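Local coordinates for protein PnpC (Pseudomonas putida, PDB 3N9T) that cleaves the aromatic ring of hydroxyquinol between adjacent hydroxyl-bearing carbons, as an iron(III)-dependent intradiol 1,2-dioxygenase, at the interface of chains A and B. Residues are numbered along the deposited sequence; one frame, centred on the assembly and turned at random. Chains: chain A/B, PnpC.

Three patches sample one two-fold interface between the helical parts of the two copies. Measured between the centres of their C-alpha atoms, contact 1 lies about 13 Å from contact 3, contact 3 about 21 Å from contact 2, and contacts 1 and 2 about 32 Å apart. Contacts 1 and 2 both use helix 84-91 with the segment after it; B:Leu48 and A:Ile91 of contact 1 return as A:Leu48 and B:Ile91 in contact 2. Helix 26-46 supplies both sides of contact 3 and part of the chain A side of contact 2. This mutual use is consistent with the dimeric build usual for catechol and hydroxyquinol 1,2-dioxygenases.

Contact 1: the interface of chains A and B. Residues chain A 88-89, 91-93; chain B 48-50, 53.
A:Asn92 points its amide nitrogen at the loop before helix 50-65 of chain B, where ND2 donates to the carbonyl O of B:Leu48 at 2.9 Å. That bond is almost straight, 173° at the hydrogen, and it meets a carbonyl lone pair while staying in the amide plane. Beside it, A:His93 NE2 donates to B:Glu50 OE2 over 3.3 Å. The acceptor lies in the imidazole plane, but the nitrogen stands above the carboxylate, the two planes being 87° apart. Further along, A:Val88 splits its methyls between two partners: CG1 rests 4.0 Å from CG of B:Glu50, on the aliphatic stretch of that extended chain. The other methyl, CG2, meets CD1 of the B:Trp53 indole at 3.9 Å. Behind this first shell, A:Asp89 brings OD1 to 4.4 Å from B:Glu50 OE2; these like charges would be expected to repel, which the histidine may partly offset. A chi1 of -66°, with CG anti to the carbonyl carbon, turns the A:Asn92 amide back toward the last turn of helix 84-91. Two acceptors on one nitrogen would limit the amide's rotation: ND2 also donates to the backbone O of A:Val88, 2.8 Å away and tilted from the amide plane.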
loop_
_atom_site.group_PDB
_atom_site.type_symbol
_atom_site.label_atom_id
_atom_site.label_comp_id
_atom_site.label_asym_id
_atom_site.label_seq_id
_atom_site.Cartn_x
_atom_site.Cartn_y
_atom_site.Cartn_z
ATOM N N VAL A 88 12.667 -7.485 5.380
ATOM C CA VAL A 88 13.089 -7.998 4.070
ATOM C C VAL A 88 14.620 -8.291 4.073
ATOM O O VAL A 88 15.103 -9.343 3.568
ATOM C CB VAL A 88 12.646 -7.021 2.911
ATOM C CG1 VAL A 88 13.369 -7.275 1.578
ATOM C CG2 VAL A 88 11.082 -7.113 2.707
ATOM N N ASP A 89 15.379 -7.362 4.657
ATOM C CA ASP A 89 16.831 -7.529 4.672
ATOM C C ASP A 89 17.168 -8.818 5.477
ATOM O O ASP A 89 18.015 -9.616 5.072
ATOM C CB ASP A 89 17.485 -6.345 5.410
ATOM C CG ASP A 89 18.995 -6.606 5.623
ATOM O OD1 ASP A 89 19.695 -6.653 4.593
ATOM O OD2 ASP A 89 19.425 -6.827 6.762
ATOM N N ILE A 91 15.329 -11.530 6.043
ATOM C CA ILE A 91 14.856 -12.736 5.326
ATOM C C ILE A 91 15.816 -13.155 4.242
ATOM O O ILE A 91 16.005 -14.336 4.012
ATOM C CB ILE A 91 13.465 -12.540 4.713
ATOM C CG1 ILE A 91 12.445 -12.386 5.835
ATOM C CG2 ILE A 91 13.106 -13.637 3.657
ATOM C CD1 ILE A 91 11.039 -12.041 5.259
ATOM N N ASN A 92 16.395 -12.181 3.582
ATOM C CA ASN A 92 17.319 -12.433 2.537
ATOM C C ASN A 92 18.804 -12.550 2.975
ATOM O O ASN A 92 19.703 -12.630 2.120
ATOM C CB ASN A 92 17.110 -11.379 1.476
ATOM C CG ASN A 92 15.713 -11.545 0.814
ATOM O OD1 ASN A 92 15.488 -12.505 0.087
ATOM N ND2 ASN A 92 14.763 -10.687 1.169
ATOM N N HIS A 93 19.068 -12.504 4.269
ATOM C CA HIS A 93 20.471 -12.608 4.746
ATOM C C HIS A 93 20.494 -13.475 5.983
ATOM O O HIS A 93 20.943 -13.066 7.075
ATOM C CB HIS A 93 21.064 -11.232 5.021
ATOM C CG HIS A 93 21.099 -10.328 3.821
ATOM N ND1 HIS A 93 22.155 -10.313 2.920
ATOM C CD2 HIS A 93 20.236 -9.367 3.405
ATOM C CE1 HIS A 93 21.922 -9.411 1.980
ATOM N NE2 HIS A 93 20.764 -8.820 2.249
ATOM N N LEU B 48 9.544 -12.632 0.710
ATOM C CA LEU B 48 9.737 -11.631 -0.322
ATOM C C LEU B 48 11.232 -11.319 -0.557
ATOM O O LEU B 48 11.991 -11.103 0.420
ATOM C CB LEU B 48 9.011 -10.308 0.127
ATOM C CG LEU B 48 8.584 -9.349 -0.987
ATOM C CD1 LEU B 48 7.415 -10.000 -1.726
ATOM C CD2 LEU B 48 8.101 -8.030 -0.366
ATOM N N THR B 49 11.671 -11.303 -1.830
ATOM C CA THR B 49 13.040 -10.959 -2.118
ATOM C C THR B 49 13.219 -9.447 -2.133
ATOM O O THR B 49 12.252 -8.676 -2.206
ATOM C CB THR B 49 13.502 -11.550 -3.505
ATOM O OG1 THR B 49 12.866 -10.852 -4.564
ATOM C CG2 THR B 49 13.272 -13.067 -3.574
ATOM N N GLU B 50 14.465 -8.998 -2.104
ATOM C CA GLU B 50 14.727 -7.567 -2.182
ATOM C C GLU B 50 14.260 -7.020 -3.534
ATOM O O GLU B 50 13.733 -5.924 -3.618
ATOM C CB GLU B 50 16.259 -7.346 -2.025
ATOM C CG GLU B 50 16.693 -7.627 -0.572
ATOM C CD GLU B 50 18.194 -7.905 -0.362
ATOM O OE1 GLU B 50 18.697 -9.000 -0.764
ATOM O OE2 GLU B 50 18.828 -7.035 0.301
ATOM N N TRP B 53 10.538 -6.622 -3.423
ATOM C CA TRP B 53 10.252 -5.461 -2.588
ATOM C C TRP B 53 10.418 -4.186 -3.436
ATOM O O TRP B 53 9.512 -3.313 -3.427
ATOM C CB TRP B 53 11.189 -5.464 -1.388
ATOM C CG TRP B 53 11.088 -4.230 -0.516
ATOM C CD1 TRP B 53 10.178 -3.991 0.502
ATOM C CD2 TRP B 53 11.865 -3.034 -0.656
ATOM N NE1 TRP B 53 10.374 -2.710 1.005
ATOM C CE2 TRP B 53 11.430 -2.130 0.339
ATOM C CE3 TRP B 53 12.935 -2.663 -1.491
ATOM C CZ2 TRP B 53 12.009 -0.856 0.499
ATOM C CZ3 TRP B 53 13.503 -1.392 -1.336
ATOM C CH2 TRP B 53 13.024 -0.506 -0.343
HETATM O O HOH W 1 18.340 -5.487 2.132
#

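Contact 2: the interface of chains A and B. Residues chain A 5, 8-9, 12, 44, 47-48; chain B 87, 90-91, 94.
From chain A come helix 7-18, the end of helix 26-46 and the loop after it; from chain B come helix 84-91 and the segment that follows. B:Arg94 reaches between them: CG lies anti to the carbonyl carbon (chi1 -70°), and the chain, extended from CG to NE, carries the guanidinium out between A:Glu9 and A:Glu47. It grips A:Glu9 side-on: NH2 donates to OE1 at 2.8 Å, and NE to OE2 at 2.8 Å. Both oxygens use their syn lone pairs, and the carboxylate and guanidinium are nearly coplanar, 21° apart. NH1 donates to A:Glu47 OE2 at 2.8 Å in the guanidinium plane, yet approaches from above that carboxylate, whose plane is turned 68° away. Water 2 joins NH2 to A:Glu47 OE2 and to the backbone O of A:Ser44. B:Ile91 CG2 covers one guanidinium face; the poorly ordered ring of A:Tyr5 is modelled on the other side, tilted and off-centre. An alanine in place of B:Arg94 would probably leave A:Glu9 and A:Glu47 without their shared cation. Alongside, B:Ala90 CB packs 3.7 Å from A:Ile12 CD1. In the fold, the site lies where helix 7-18 of chain A crosses onto chain B, just past helix 84-91.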
loop_
_atom_site.group_PDB
_atom_site.type_symbol
_atom_site.label_atom_id
_atom_site.label_comp_id
_atom_site.label_asym_id
_atom_site.label_seq_id
_atom_site.Cartn_x
_atom_site.Cartn_y
_atom_site.Cartn_z
ATOM N N TYR A 5 -21.624 -11.635 4.668
ATOM C CA TYR A 5 -21.900 -11.640 6.121
ATOM C C TYR A 5 -22.482 -12.923 6.601
ATOM O O TYR A 5 -23.715 -13.155 6.436
ATOM C CB TYR A 5 -22.916 -10.584 6.585
ATOM C CG TYR A 5 -22.739 -10.510 8.061
ATOM C CD1 TYR A 5 -21.435 -10.478 8.583
ATOM C CD2 TYR A 5 -23.817 -10.524 8.943
ATOM C CE1 TYR A 5 -21.187 -10.446 9.929
ATOM C CE2 TYR A 5 -23.587 -10.486 10.338
ATOM C CZ TYR A 5 -22.259 -10.450 10.816
ATOM O OH TYR A 5 -21.940 -10.398 12.160
ATOM N N VAL A 8 -21.185 -13.652 2.805
ATOM C CA VAL A 8 -21.129 -12.690 1.751
ATOM C C VAL A 8 -19.684 -12.194 1.728
ATOM O O VAL A 8 -19.050 -12.173 0.661
ATOM C CB VAL A 8 -22.159 -11.539 1.981
ATOM C CG1 VAL A 8 -21.937 -10.365 0.955
ATOM C CG2 VAL A 8 -23.633 -12.083 1.905
ATOM N N GLU A 9 -19.163 -11.797 2.895
ATOM C CA GLU A 9 -17.803 -11.200 2.978
ATOM C C GLU A 9 -16.741 -12.210 2.595
ATOM O O GLU A 9 -15.811 -11.895 1.836
ATOM C CB GLU A 9 -17.578 -10.603 4.364
ATOM C CG GLU A 9 -18.517 -9.412 4.599
ATOM C CD GLU A 9 -18.720 -9.048 6.048
ATOM O OE1 GLU A 9 -17.884 -9.460 6.927
ATOM O OE2 GLU A 9 -19.679 -8.277 6.338
ATOM N N ILE A 12 -16.561 -12.592 -1.218
ATOM C CA ILE A 12 -15.858 -11.504 -1.924
ATOM C C ILE A 12 -14.322 -11.772 -1.839
ATOM O O ILE A 12 -13.564 -11.643 -2.811
ATOM C CB ILE A 12 -16.209 -10.129 -1.243
ATOM C CG1 ILE A 12 -17.703 -9.773 -1.445
ATOM C CG2 ILE A 12 -15.201 -8.965 -1.764
ATOM C CD1 ILE A 12 -18.213 -8.575 -0.453
ATOM N N SER A 44 -11.054 -7.147 7.506
ATOM C CA SER A 44 -12.070 -7.906 8.260
ATOM C C SER A 44 -11.829 -7.873 9.766
ATOM O O SER A 44 -12.789 -7.735 10.527
ATOM C CB SER A 44 -12.030 -9.357 7.814
ATOM O OG SER A 44 -12.691 -9.389 6.588
ATOM N N GLU A 47 -12.535 -4.380 10.984
ATOM C CA GLU A 47 -13.848 -3.897 10.479
ATOM C C GLU A 47 -13.709 -2.474 10.043
ATOM O O GLU A 47 -14.361 -1.564 10.554
ATOM C CB GLU A 47 -14.935 -4.136 11.539
ATOM C CG GLU A 47 -15.035 -5.647 11.759
ATOM C CD GLU A 47 -16.243 -6.096 12.562
ATOM O OE1 GLU A 47 -16.741 -5.331 13.366
ATOM O OE2 GLU A 47 -16.680 -7.230 12.375
ATOM N N LEU A 48 -12.755 -2.257 9.130
ATOM C CA LEU A 48 -12.447 -0.933 8.625
ATOM C C LEU A 48 -13.712 -0.180 8.156
ATOM O O LEU A 48 -14.549 -0.755 7.417
ATOM C CB LEU A 48 -11.468 -1.082 7.401
ATOM C CG LEU A 48 -10.575 0.120 7.086
ATOM C CD1 LEU A 48 -9.527 0.211 8.195
ATOM C CD2 LEU A 48 -9.858 -0.115 5.749
ATOM N N LEU B 87 -15.327 -5.473 -0.183
ATOM C CA LEU B 87 -15.234 -6.003 1.192
ATOM C C LEU B 87 -15.630 -4.930 2.195
ATOM O O LEU B 87 -16.461 -5.183 3.098
ATOM C CB LEU B 87 -13.838 -6.567 1.507
ATOM C CG LEU B 87 -13.685 -7.055 2.958
ATOM C CD1 LEU B 87 -14.609 -8.211 3.184
ATOM C CD2 LEU B 87 -12.300 -7.540 3.213
ATOM N N ALA B 90 -19.348 -4.242 2.173
ATOM C CA ALA B 90 -20.173 -5.298 2.842
ATOM C C ALA B 90 -20.101 -5.174 4.345
ATOM O O ALA B 90 -21.133 -5.234 5.052
ATOM C CB ALA B 90 -19.686 -6.755 2.382
ATOM N N ILE B 91 -18.882 -4.943 4.843
ATOM C CA ILE B 91 -18.652 -4.861 6.305
ATOM C C ILE B 91 -19.466 -3.762 6.939
ATOM O O ILE B 91 -19.941 -3.914 8.049
ATOM C CB ILE B 91 -17.173 -4.652 6.649
ATOM C CG1 ILE B 91 -16.389 -5.895 6.246
ATOM C CG2 ILE B 91 -16.953 -4.197 8.130
ATOM C CD1 ILE B 91 -14.860 -5.670 6.446
ATOM N N ARG B 94 -24.052 -4.540 6.827
ATOM C CA ARG B 94 -24.396 -5.929 7.101
ATOM C C ARG B 94 -25.903 -5.983 7.327
ATOM O O ARG B 94 -26.438 -5.027 7.889
ATOM C CB ARG B 94 -23.615 -6.456 8.306
ATOM C CG ARG B 94 -22.147 -6.625 7.993
ATOM C CD ARG B 94 -21.314 -6.783 9.312
ATOM N NE ARG B 94 -20.085 -7.514 9.000
ATOM C CZ ARG B 94 -19.029 -7.547 9.804
ATOM N NH1 ARG B 94 -19.075 -6.930 10.966
ATOM N NH2 ARG B 94 -17.955 -8.215 9.440
HETATM O O HOH W 2 -15.203 -9.014 10.478
#

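Contact 3: the interface of chains A and B. Residues chain A 30-31, 34-35, 38; chain B 41-42, 45-46.
B:Phe42 lays its phenyl ring against helix 26-46 of chain A, which runs antiparallel to its own copy in chain B. Here the packing is close. A:Leu35 CD1 stands 4.0 Å above the ring plane, over its centre, while A:Ile31 CG2 and A:Ser34 CB lie at the ring's edge. Closer to the rim, A:Leu35 CB approaches B:Phe42 CE1 at 3.6 Å. B:Val46 presses its CG1 methyl to 3.4 Å from A:Ser34 CB, a close fit for two carbons. From that serine, OG donates to B:Glu45 OE1 at 2.6 Å, meeting the carboxylate on its anti side, 15° out of its plane. A chi1 of -172°, which sets OG anti to the backbone N, aims the hydroxyl across to chain B. A:His38 forms a more polar margin of this packed part: a ring face meets the backbone N of B:Phe42, and NE2 makes a weak 3.4 Å hydrogen bond to the same B:Glu45 OE1. The ends are held more loosely. B:Asp41 touches the imidazole through its CB, 3.7 Å from A:His38 CE1, whereas its OD2 stays 5.3 Å from A:His38 ND1. At the opposite end A:Gln30 only grazes B:Val46, its backbone O 4.1 Å from CG1. The contact joins the two copies of helix 26-46, and because B:Phe42 also lines the phospholipid pocket, it may couple dimer packing to the shape of the lipid tunnel.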
loop_
_atom_site.group_PDB
_atom_site.type_symbol
_atom_site.label_atom_id
_atom_site.label_comp_id
_atom_site.label_asym_id
_atom_site.label_seq_id
_atom_site.Cartn_x
_atom_site.Cartn_y
_atom_site.Cartn_z
ATOM N N GLN A 30 1.572 -16.706 -6.370
ATOM C CA GLN A 30 1.868 -16.872 -4.939
ATOM C C GLN A 30 1.844 -15.536 -4.173
ATOM O O GLN A 30 1.198 -15.405 -3.126
ATOM C CB GLN A 30 3.279 -17.457 -4.735
ATOM C CG GLN A 30 3.550 -17.727 -3.186
ATOM C CD GLN A 30 4.930 -18.308 -2.965
ATOM O OE1 GLN A 30 5.737 -18.343 -3.877
ATOM N NE2 GLN A 30 5.207 -18.729 -1.751
ATOM N N ILE A 31 2.593 -14.560 -4.678
ATOM C CA ILE A 31 2.696 -13.295 -3.941
ATOM C C ILE A 31 1.313 -12.599 -3.870
ATOM O O ILE A 31 0.891 -12.150 -2.803
ATOM C CB ILE A 31 3.698 -12.373 -4.618
ATOM C CG1 ILE A 31 5.148 -12.887 -4.353
ATOM C CG2 ILE A 31 3.566 -10.977 -4.042
ATOM C CD1 ILE A 31 6.210 -12.157 -5.229
ATOM N N SER A 34 -1.293 -14.353 -1.529
ATOM C CA SER A 34 -0.936 -14.050 -0.171
ATOM C C SER A 34 -1.234 -12.606 0.220
ATOM O O SER A 34 -1.806 -12.323 1.294
ATOM C CB SER A 34 0.572 -14.295 0.037
ATOM O OG SER A 34 0.851 -14.182 1.389
ATOM N N LEU A 35 -0.886 -11.677 -0.669
ATOM C CA LEU A 35 -1.064 -10.277 -0.304
ATOM C C LEU A 35 -2.599 -9.977 -0.158
ATOM O O LEU A 35 -3.054 -9.291 0.790
ATOM C CB LEU A 35 -0.452 -9.517 -1.467
ATOM C CG LEU A 35 -0.619 -8.021 -1.504
ATOM C CD1 LEU A 35 -0.287 -7.539 -0.152
ATOM C CD2 LEU A 35 0.404 -7.467 -2.516
ATOM N N HIS A 38 -4.056 -11.465 3.043
ATOM C CA HIS A 38 -3.621 -10.698 4.249
ATOM C C HIS A 38 -4.329 -9.356 4.304
ATOM O O HIS A 38 -4.761 -8.906 5.390
ATOM C CB HIS A 38 -2.087 -10.513 4.385
ATOM C CG HIS A 38 -1.363 -11.768 4.727
ATOM N ND1 HIS A 38 -1.110 -12.154 6.027
ATOM C CD2 HIS A 38 -0.975 -12.803 3.953
ATOM C CE1 HIS A 38 -0.474 -13.320 6.028
ATOM N NE2 HIS A 38 -0.408 -13.753 4.798
ATOM N N ASP B 41 3.459 -10.523 8.306
ATOM C CA ASP B 41 3.137 -11.941 8.075
ATOM C C ASP B 41 3.123 -12.289 6.574
ATOM O O ASP B 41 3.543 -13.362 6.159
ATOM C CB ASP B 41 1.805 -12.314 8.701
ATOM C CG ASP B 41 1.914 -12.513 10.249
ATOM O OD1 ASP B 41 3.040 -12.571 10.797
ATOM O OD2 ASP B 41 0.851 -12.603 10.880
ATOM N N PHE B 42 2.582 -11.398 5.772
ATOM C CA PHE B 42 2.682 -11.557 4.330
ATOM C C PHE B 42 4.138 -11.669 3.811
ATOM O O PHE B 42 4.510 -12.614 3.036
ATOM C CB PHE B 42 1.938 -10.400 3.656
ATOM C CG PHE B 42 2.410 -10.127 2.267
ATOM C CD1 PHE B 42 2.181 -11.076 1.231
ATOM C CD2 PHE B 42 3.053 -8.934 1.969
ATOM C CE1 PHE B 42 2.622 -10.813 -0.047
ATOM C CE2 PHE B 42 3.532 -8.702 0.700
ATOM C CZ PHE B 42 3.277 -9.627 -0.317
ATOM N N GLU B 45 5.587 -14.963 5.059
ATOM C CA GLU B 45 4.954 -16.107 4.391
ATOM C C GLU B 45 5.582 -16.399 3.039
ATOM O O GLU B 45 5.935 -17.547 2.717
ATOM C CB GLU B 45 3.439 -15.862 4.155
ATOM C CG GLU B 45 2.780 -17.070 3.484
ATOM C CD GLU B 45 1.271 -17.072 3.582
ATOM O OE1 GLU B 45 0.599 -16.371 2.829
ATOM O OE2 GLU B 45 0.754 -17.798 4.437
ATOM N N VAL B 46 5.678 -15.374 2.212
ATOM C CA VAL B 46 6.161 -15.568 0.862
ATOM C C VAL B 46 7.712 -15.464 0.737
ATOM O O VAL B 46 8.260 -15.758 -0.340
ATOM C CB VAL B 46 5.475 -14.579 -0.213
ATOM C CG1 VAL B 46 3.955 -14.746 -0.228
ATOM C CG2 VAL B 46 5.903 -13.099 0.025
#